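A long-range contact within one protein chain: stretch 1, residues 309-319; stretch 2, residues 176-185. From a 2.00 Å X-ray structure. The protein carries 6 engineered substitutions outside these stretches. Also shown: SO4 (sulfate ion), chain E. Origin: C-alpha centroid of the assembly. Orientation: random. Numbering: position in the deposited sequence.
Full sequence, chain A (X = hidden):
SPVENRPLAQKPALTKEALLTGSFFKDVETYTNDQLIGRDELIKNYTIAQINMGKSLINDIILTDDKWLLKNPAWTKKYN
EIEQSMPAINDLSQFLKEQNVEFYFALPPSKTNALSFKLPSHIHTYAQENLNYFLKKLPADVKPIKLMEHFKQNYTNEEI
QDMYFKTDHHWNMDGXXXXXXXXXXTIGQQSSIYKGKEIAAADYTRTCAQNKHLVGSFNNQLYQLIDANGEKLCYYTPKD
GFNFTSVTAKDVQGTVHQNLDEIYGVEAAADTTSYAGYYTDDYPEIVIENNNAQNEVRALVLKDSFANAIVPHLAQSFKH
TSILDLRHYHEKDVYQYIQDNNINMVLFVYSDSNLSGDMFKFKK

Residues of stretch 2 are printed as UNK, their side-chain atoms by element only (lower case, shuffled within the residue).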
# COMPACT_ATOMS: atom_id res chain seq x y z
N ALA A 309 3.43 5.91 2.10
CA ALA A 309 2.79 7.23 2.05
C ALA A 309 1.47 7.36 2.85
O ALA A 309 1.08 8.48 3.25
CB ALA A 309 2.55 7.63 0.61
N ILE A 310 0.78 6.24 3.06
CA ILE A 310 -0.55 6.31 3.69
C ILE A 310 -0.68 5.46 4.96
O ILE A 310 -1.78 5.10 5.34
CB ILE A 310 -1.67 5.91 2.69
CG1 ILE A 310 -1.31 4.59 1.97
CG2 ILE A 310 -1.93 7.04 1.71
CD1 ILE A 310 -2.48 3.88 1.19
N VAL A 311 0.42 5.14 5.60
CA VAL A 311 0.37 4.30 6.79
C VAL A 311 -0.44 4.95 7.92
O VAL A 311 -1.36 4.33 8.44
CB VAL A 311 1.79 3.92 7.28
CG1 VAL A 311 1.73 3.32 8.68
CG2 VAL A 311 2.45 2.97 6.28
N PRO A 312 -0.13 6.21 8.28
CA PRO A 312 -0.99 6.73 9.35
C PRO A 312 -2.44 6.91 8.89
O PRO A 312 -3.34 6.81 9.73
CB PRO A 312 -0.36 8.09 9.71
CG PRO A 312 0.37 8.50 8.49
CD PRO A 312 0.86 7.21 7.83
N HIS A 313 -2.67 7.16 7.60
CA HIS A 313 -4.03 7.37 7.10
C HIS A 313 -4.86 6.09 7.26
O HIS A 313 -5.99 6.12 7.75
CB HIS A 313 -3.99 7.85 5.63
CG HIS A 313 -3.06 9.01 5.41
ND1 HIS A 313 -1.68 8.86 5.37
CD2 HIS A 313 -3.30 10.33 5.26
CE1 HIS A 313 -1.12 10.04 5.21
NE2 HIS A 313 -2.08 10.96 5.12
N LEU A 314 -4.27 4.96 6.86
CA LEU A 314 -4.87 3.64 7.09
C LEU A 314 -5.18 3.39 8.57
O LEU A 314 -6.25 2.87 8.93
CB LEU A 314 -3.93 2.55 6.57
CG LEU A 314 -3.81 2.49 5.05
CD1 LEU A 314 -2.67 1.57 4.66
CD2 LEU A 314 -5.11 1.99 4.48
N ALA A 315 -4.25 3.79 9.41
CA ALA A 315 -4.35 3.56 10.85
C ALA A 315 -5.44 4.39 11.50
O ALA A 315 -5.94 4.02 12.55
CB ALA A 315 -3.01 3.82 11.51
N GLN A 316 -5.82 5.51 10.87
CA GLN A 316 -6.99 6.27 11.33
C GLN A 316 -8.23 5.41 11.46
O GLN A 316 -9.08 5.63 12.32
CB GLN A 316 -7.35 7.39 10.36
CG GLN A 316 -6.51 8.60 10.41
CD GLN A 316 -7.10 9.65 9.51
OE1 GLN A 316 -7.20 9.45 8.28
NE2 GLN A 316 -7.57 10.73 10.11
N SER A 317 -8.33 4.45 10.56
CA SER A 317 -9.56 3.70 10.34
C SER A 317 -9.86 2.64 11.39
O SER A 317 -10.99 2.18 11.48
CB SER A 317 -9.50 3.04 8.97
OG SER A 317 -8.88 3.90 8.03
N PHE A 318 -8.85 2.22 12.14
CA PHE A 318 -9.02 1.09 13.05
C PHE A 318 -8.60 1.39 14.49
O PHE A 318 -7.77 2.26 14.75
CB PHE A 318 -8.22 -0.11 12.54
CG PHE A 318 -8.30 -0.31 11.05
CD1 PHE A 318 -9.51 -0.63 10.43
CD2 PHE A 318 -7.16 -0.19 10.26
CE1 PHE A 318 -9.58 -0.82 9.04
CE2 PHE A 318 -7.23 -0.39 8.87
CZ PHE A 318 -8.45 -0.71 8.27
N LYS A 319 -9.19 0.66 15.44
CA LYS A 319 -8.78 0.78 16.84
C LYS A 319 -7.31 0.37 17.02
O LYS A 319 -6.57 1.01 17.74
CB LYS A 319 -9.67 -0.08 17.75
CG LYS A 319 -9.42 0.17 19.23
CD LYS A 319 -10.27 -0.70 20.11
CE LYS A 319 -9.79 -0.65 21.56
NZ LYS A 319 -10.65 -1.44 22.49
N UNK A 176 -1.62 8.31 -3.88
CA UNK A 176 -1.74 7.51 -2.66
C UNK A 176 -2.97 7.90 -1.81
O UNK A 176 -3.63 7.02 -1.23
c UNK A 176 -0.46 7.64 -1.85
N UNK A 177 -3.28 9.19 -1.72
CA UNK A 177 -4.48 9.56 -0.97
C UNK A 177 -5.75 9.05 -1.68
O UNK A 177 -6.66 8.57 -1.03
c UNK A 177 -4.59 11.07 -0.76
c UNK A 177 -8.22 12.24 1.27
c UNK A 177 -6.95 11.96 -0.77
c UNK A 177 -8.13 12.34 -0.12
c UNK A 177 -5.97 11.41 1.33
c UNK A 177 -5.87 11.49 -0.05
c UNK A 177 -7.13 11.77 1.99
N UNK A 178 -5.79 9.15 -3.01
CA UNK A 178 -6.93 8.59 -3.75
C UNK A 178 -7.03 7.10 -3.49
O UNK A 178 -8.11 6.57 -3.25
c UNK A 178 -6.82 8.85 -5.25
c UNK A 178 -8.53 10.67 -5.53
c UNK A 178 -7.05 10.28 -5.69
c UNK A 178 -6.58 10.47 -7.13
N UNK A 179 -5.88 6.44 -3.52
CA UNK A 179 -5.78 5.02 -3.23
C UNK A 179 -6.34 4.70 -1.87
O UNK A 179 -7.20 3.83 -1.74
N UNK A 180 -5.86 5.42 -0.86
CA UNK A 180 -6.34 5.23 0.52
C UNK A 180 -7.86 5.42 0.62
O UNK A 180 -8.55 4.65 1.27
c UNK A 180 -6.37 6.57 2.74
c UNK A 180 -7.71 7.25 5.08
c UNK A 180 -7.46 8.21 4.13
c UNK A 180 -6.79 7.87 2.97
o UNK A 180 -8.40 7.60 6.24
c UNK A 180 -5.62 6.21 1.46
c UNK A 180 -6.62 5.62 3.71
c UNK A 180 -7.30 5.95 4.88
N UNK A 181 -8.33 6.49 0.00
CA UNK A 181 -9.74 6.81 -0.05
C UNK A 181 -10.54 5.64 -0.62
O UNK A 181 -11.47 5.17 -0.01
c UNK A 181 -11.40 8.55 -0.94
o UNK A 181 -10.79 10.22 -2.52
n UNK A 181 -12.25 10.82 -0.92
c UNK A 181 -9.97 8.06 -0.89
c UNK A 181 -11.47 9.94 -1.54
N UNK A 182 -10.16 5.21 -1.81
CA UNK A 182 -10.87 4.14 -2.50
C UNK A 182 -10.81 2.83 -1.70
O UNK A 182 -11.79 2.08 -1.63
o UNK A 182 -13.49 0.56 -7.12
c UNK A 182 -13.15 2.65 -6.03
c UNK A 182 -12.36 3.48 -5.25
c UNK A 182 -11.49 0.92 -5.87
c UNK A 182 -12.71 1.37 -6.33
c UNK A 182 -10.70 1.76 -5.08
c UNK A 182 -10.29 3.95 -3.90
c UNK A 182 -11.13 3.04 -4.76
N UNK A 183 -9.67 2.57 -1.09
CA UNK A 183 -9.50 1.35 -0.30
C UNK A 183 -10.45 1.35 0.89
O UNK A 183 -11.24 0.41 1.09
c UNK A 183 -8.00 0.12 1.32
c UNK A 183 -5.68 1.00 -0.71
c UNK A 183 -8.05 1.17 0.20
c UNK A 183 -7.14 0.74 -0.95
N UNK A 184 -10.40 2.41 1.69
CA UNK A 184 -11.20 2.38 2.90
C UNK A 184 -12.69 2.52 2.64
O UNK A 184 -13.49 1.84 3.27
c UNK A 184 -10.56 1.35 6.19
c UNK A 184 -10.75 3.45 3.89
s UNK A 184 -9.15 1.52 5.10
c UNK A 184 -9.37 3.20 4.46
N UNK A 185 -13.08 3.38 1.70
CA UNK A 185 -14.51 3.47 1.39
C UNK A 185 -15.04 2.16 0.77
O UNK A 185 -16.20 1.82 0.92
c UNK A 185 -14.60 6.02 1.18
o UNK A 185 -14.58 6.11 2.41
n UNK A 185 -14.49 7.09 0.39
c UNK A 185 -14.79 4.66 0.48
S SO4 E . -14.28 13.95 -2.31
O1 SO4 E . -15.21 14.49 -1.32
O2 SO4 E . -13.07 13.48 -1.63
O3 SO4 E . -14.88 12.82 -3.00
O4 SO4 E . -13.92 14.99 -3.26

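Position 176 carries a single side-chain carbon, a CB that lies 3.9 Å from Ala309 CB and 3.9 Å from Ile310 CG2; it is Ala176. Here the backbones come closest, with the CA atoms of Ala309 and Ala176 6.5 Å apart, and two one-carbon side chains touch. Ile310 CG2 also comes within 3.4 Å of Ala176 O.

Position 177 has one carbon followed by a ring of six carbons, with no oxygen: Phe177. Its CA-to-CB bond points sideways, and its ring makes no close contact with stretch 1. Position 178 has four carbons forked at the second, out of reach of stretch 1, and is Leu178. Position 179 has no side-chain atoms at all, so it is Gly179.

Position 180 bears one carbon, then a six-carbon ring carrying an oxygen. The CB of position 180 packs 3.8 Å from Ile310 CG2, and His313 CB sits almost on the ring normal, 3.6 Å from the ring centroid, a CH-pi contact. The imidazole of His313 turns its edge toward the face of the same ring. A ring carbon lies 4.0 Å from Leu314 CD2, while the oxygen of position 180 stands 3.0 Å from Gln316 OE1. A six-carbon ring with one oxygen is a tyrosine, Tyr180, the centre of the contact and the residue most covered by stretch 1.

Position 181 holds three carbons, the third carrying an oxygen and a nitrogen. It is Gln181, which lies out of reach of stretch 1 and donates a hydrogen bond from Gln181 NE2 to sulfate O2 at 2.9 Å. Position 182 again has a carbon and a ring bearing one oxygen, but beyond the reach of stretch 1: Tyr182. Position 183 shows four carbons forked at the first, one arm two carbons long, which marks Ile183; its CA-to-CB bond points toward stretch 1 without the side chain coming within contact distance.

Position 184 is an unbranched chain of two carbons, a sulfur and a carbon. Its end carbon lies 3.4 Å from Ser317 CB and 3.6 Å from Phe318 CZ, and its sulfur 4.1 Å from Leu314 CD2; it is Met184. Position 185 has two carbons, the second with an oxygen and a nitrogen, and is Asn185, out of reach.

The rule is a four-residue rhythm: 176, 180 and 184 line one side of a helix running 22° from parallel to helix 311-316. Ala176, Tyr180 and Met184 supply most of the contact from stretch 2. Ser317 OG, bonded to Leu314 O at 3.0 Å, meets its polar need within its own stretch.

Stretch 2, residues 176-185: AFLGYQYIMN
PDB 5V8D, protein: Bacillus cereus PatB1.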